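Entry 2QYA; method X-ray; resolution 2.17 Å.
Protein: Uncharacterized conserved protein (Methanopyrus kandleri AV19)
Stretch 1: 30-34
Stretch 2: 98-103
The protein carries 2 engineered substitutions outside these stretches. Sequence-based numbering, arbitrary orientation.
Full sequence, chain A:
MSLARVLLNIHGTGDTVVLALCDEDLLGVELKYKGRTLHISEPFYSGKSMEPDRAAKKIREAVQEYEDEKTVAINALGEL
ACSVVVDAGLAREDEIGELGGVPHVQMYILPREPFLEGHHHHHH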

# COMPACT_ATOMS: atom_id res chain seq x y z
N GLU A 30 -6.69 -21.72 2.48
CA GLU A 30 -5.62 -21.54 3.46
C GLU A 30 -4.31 -22.14 2.96
O GLU A 30 -4.28 -23.28 2.48
CB GLU A 30 -6.00 -22.12 4.83
CG GLU A 30 -7.00 -21.24 5.58
CD GLU A 30 -7.10 -21.56 7.07
OE1 GLU A 30 -6.20 -22.26 7.62
OE2 GLU A 30 -8.09 -21.10 7.69
N LEU A 31 -3.25 -21.36 3.05
CA LEU A 31 -1.95 -21.82 2.62
C LEU A 31 -1.02 -21.88 3.81
O LEU A 31 -0.93 -20.93 4.59
CB LEU A 31 -1.36 -20.91 1.52
CG LEU A 31 -2.21 -20.49 0.32
CD1 LEU A 31 -1.41 -19.54 -0.54
CD2 LEU A 31 -2.67 -21.70 -0.50
N LYS A 32 -0.33 -23.01 3.93
CA LYS A 32 0.61 -23.22 5.01
C LYS A 32 2.02 -23.18 4.44
O LYS A 32 2.29 -23.78 3.40
CB LYS A 32 0.34 -24.57 5.69
CG LYS A 32 -0.64 -24.49 6.86
CD LYS A 32 -1.02 -25.88 7.38
CE LYS A 32 -1.26 -25.91 8.90
NZ LYS A 32 -2.38 -25.02 9.36
N TYR A 33 2.91 -22.44 5.09
CA TYR A 33 4.31 -22.44 4.68
C TYR A 33 5.26 -22.08 5.83
O TYR A 33 5.09 -21.05 6.50
CB TYR A 33 4.52 -21.58 3.42
CG TYR A 33 4.87 -20.13 3.67
CD1 TYR A 33 3.94 -19.26 4.24
CD2 TYR A 33 6.13 -19.64 3.34
CE1 TYR A 33 4.27 -17.93 4.48
CE2 TYR A 33 6.47 -18.31 3.57
CZ TYR A 33 5.54 -17.47 4.14
OH TYR A 33 5.87 -16.16 4.38
N LYS A 34 6.24 -22.96 6.06
CA LYS A 34 7.19 -22.87 7.19
C LYS A 34 6.55 -22.47 8.53
O LYS A 34 7.05 -21.59 9.23
CB LYS A 34 8.40 -21.99 6.84
CG LYS A 34 9.44 -22.67 5.95
CD LYS A 34 10.88 -22.32 6.39
CE LYS A 34 11.90 -22.57 5.26
NZ LYS A 34 13.35 -22.42 5.66
N GLU A 98 7.32 -17.40 -4.64
CA GLU A 98 6.27 -18.35 -4.31
C GLU A 98 5.97 -18.22 -2.84
O GLU A 98 6.83 -17.79 -2.06
CB GLU A 98 6.68 -19.79 -4.65
CG GLU A 98 7.44 -20.48 -3.53
CD GLU A 98 6.89 -21.86 -3.23
OE1 GLU A 98 6.70 -22.64 -4.20
OE2 GLU A 98 6.64 -22.14 -2.03
N LEU A 99 4.76 -18.59 -2.46
CA LEU A 99 4.33 -18.49 -1.07
C LEU A 99 3.36 -19.61 -0.75
O LEU A 99 2.17 -19.51 -1.04
CB LEU A 99 3.67 -17.14 -0.82
CG LEU A 99 3.94 -16.51 0.55
CD1 LEU A 99 5.44 -16.13 0.71
CD2 LEU A 99 3.01 -15.30 0.78
N GLY A 100 3.87 -20.69 -0.16
CA GLY A 100 3.07 -21.87 0.15
C GLY A 100 2.88 -22.75 -1.07
O GLY A 100 1.77 -23.24 -1.31
N GLY A 101 3.94 -22.93 -1.85
CA GLY A 101 3.87 -23.70 -3.10
C GLY A 101 3.11 -23.00 -4.21
O GLY A 101 3.02 -23.53 -5.34
N VAL A 102 2.57 -21.81 -3.91
CA VAL A 102 1.80 -21.01 -4.88
C VAL A 102 2.63 -19.80 -5.34
O VAL A 102 3.20 -19.12 -4.51
CB VAL A 102 0.46 -20.50 -4.28
CG1 VAL A 102 -0.32 -19.71 -5.33
CG2 VAL A 102 -0.39 -21.67 -3.78
N PRO A 103 2.68 -19.53 -6.66
CA PRO A 103 3.46 -18.38 -7.12
C PRO A 103 3.03 -17.06 -6.46
O PRO A 103 1.84 -16.83 -6.20
CB PRO A 103 3.21 -18.35 -8.62
CG PRO A 103 2.86 -19.79 -8.97
CD PRO A 103 2.08 -20.28 -7.79

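The contact between residues 30–34 and 98–103 is small and made without any hydrogen bond from one stretch to the other. It buries 265 Å² in total, counting both sides, and rests on van der Waals packing between an extended strand segment that includes Glu30 and Leu31 and a turn that has no regular secondary structure. Three residues, Tyr33, Leu31 and Leu99, account for most of the covered surface, and the backbone of Gly100 fills the space between them.

Tyr33 contributes the largest share. Its CA-to-CB bond points toward the turn, and chi1 of 91° lies between the usual wells, a setting that lays the ring alongside Leu99. The branch carbon of Leu99 sits over one face of this ring: CG is 4.2 Å from the centroid of the Tyr33 ring and only 18° off the ring normal, the geometry of a CH-pi contact. The leucine also reaches the far part of the ring, with CD1 of Leu99 3.7 Å from CZ of Tyr33. A broad, flat aromatic surface suits this place because it can accept a branched aliphatic group across its face, and the hydroxyl at its tip takes no hydrogen bond from the turn.

Leu99 achieves this although its CA-to-CB bond points sideways relative to the strand. The end of the side chain comes nearer, with chi1 at -144°, off the standard wells, and chi2 in p. Its backbone serves the contact as well, since the carbonyl O of Leu99 lies 3.6 Å from CD1 of Leu31, a van der Waals approach to a methyl group.

Leu31, two residues before Tyr33, also directs its CA-to-CB bond toward the turn, as alternation along an extended chain allows; Lys32 between them points away and is exposed, as befits a charged side chain. Leu31 adopts the common m, t rotamer. While CD1 meets the Leu99 carbonyl, CD2 packs against Val102, whose CG2 is 4.0 Å away from it. Val102 has its own CA-to-CB bond toward the strand, and its compact branched side chain adds a modest apolar patch at this end.

Between the two strand side chains, Gly100 brings the main chains close together. Its CA is 4.7 Å from the CA of Tyr33, 3.6 Å from Tyr33 CB and 3.8 Å from the carbonyl O of Lys32. The residue suits its position on two counts: its phi of 80° favours glycine, and an ideal CB would point toward the strand, only 3.2 Å from Leu31 CB, a tight fit.

The turn is braced internally. The backbone N of Leu99 donates to O of Val102 at 2.6 Å, and the N of Gly101 donates to OE2 of Glu98 at 2.8 Å. Gly101, also at positive phi, makes no contact with the strand. These bonds link residues on both sides of Gly100 within the turn, while apolar packing joins the turn to the strand.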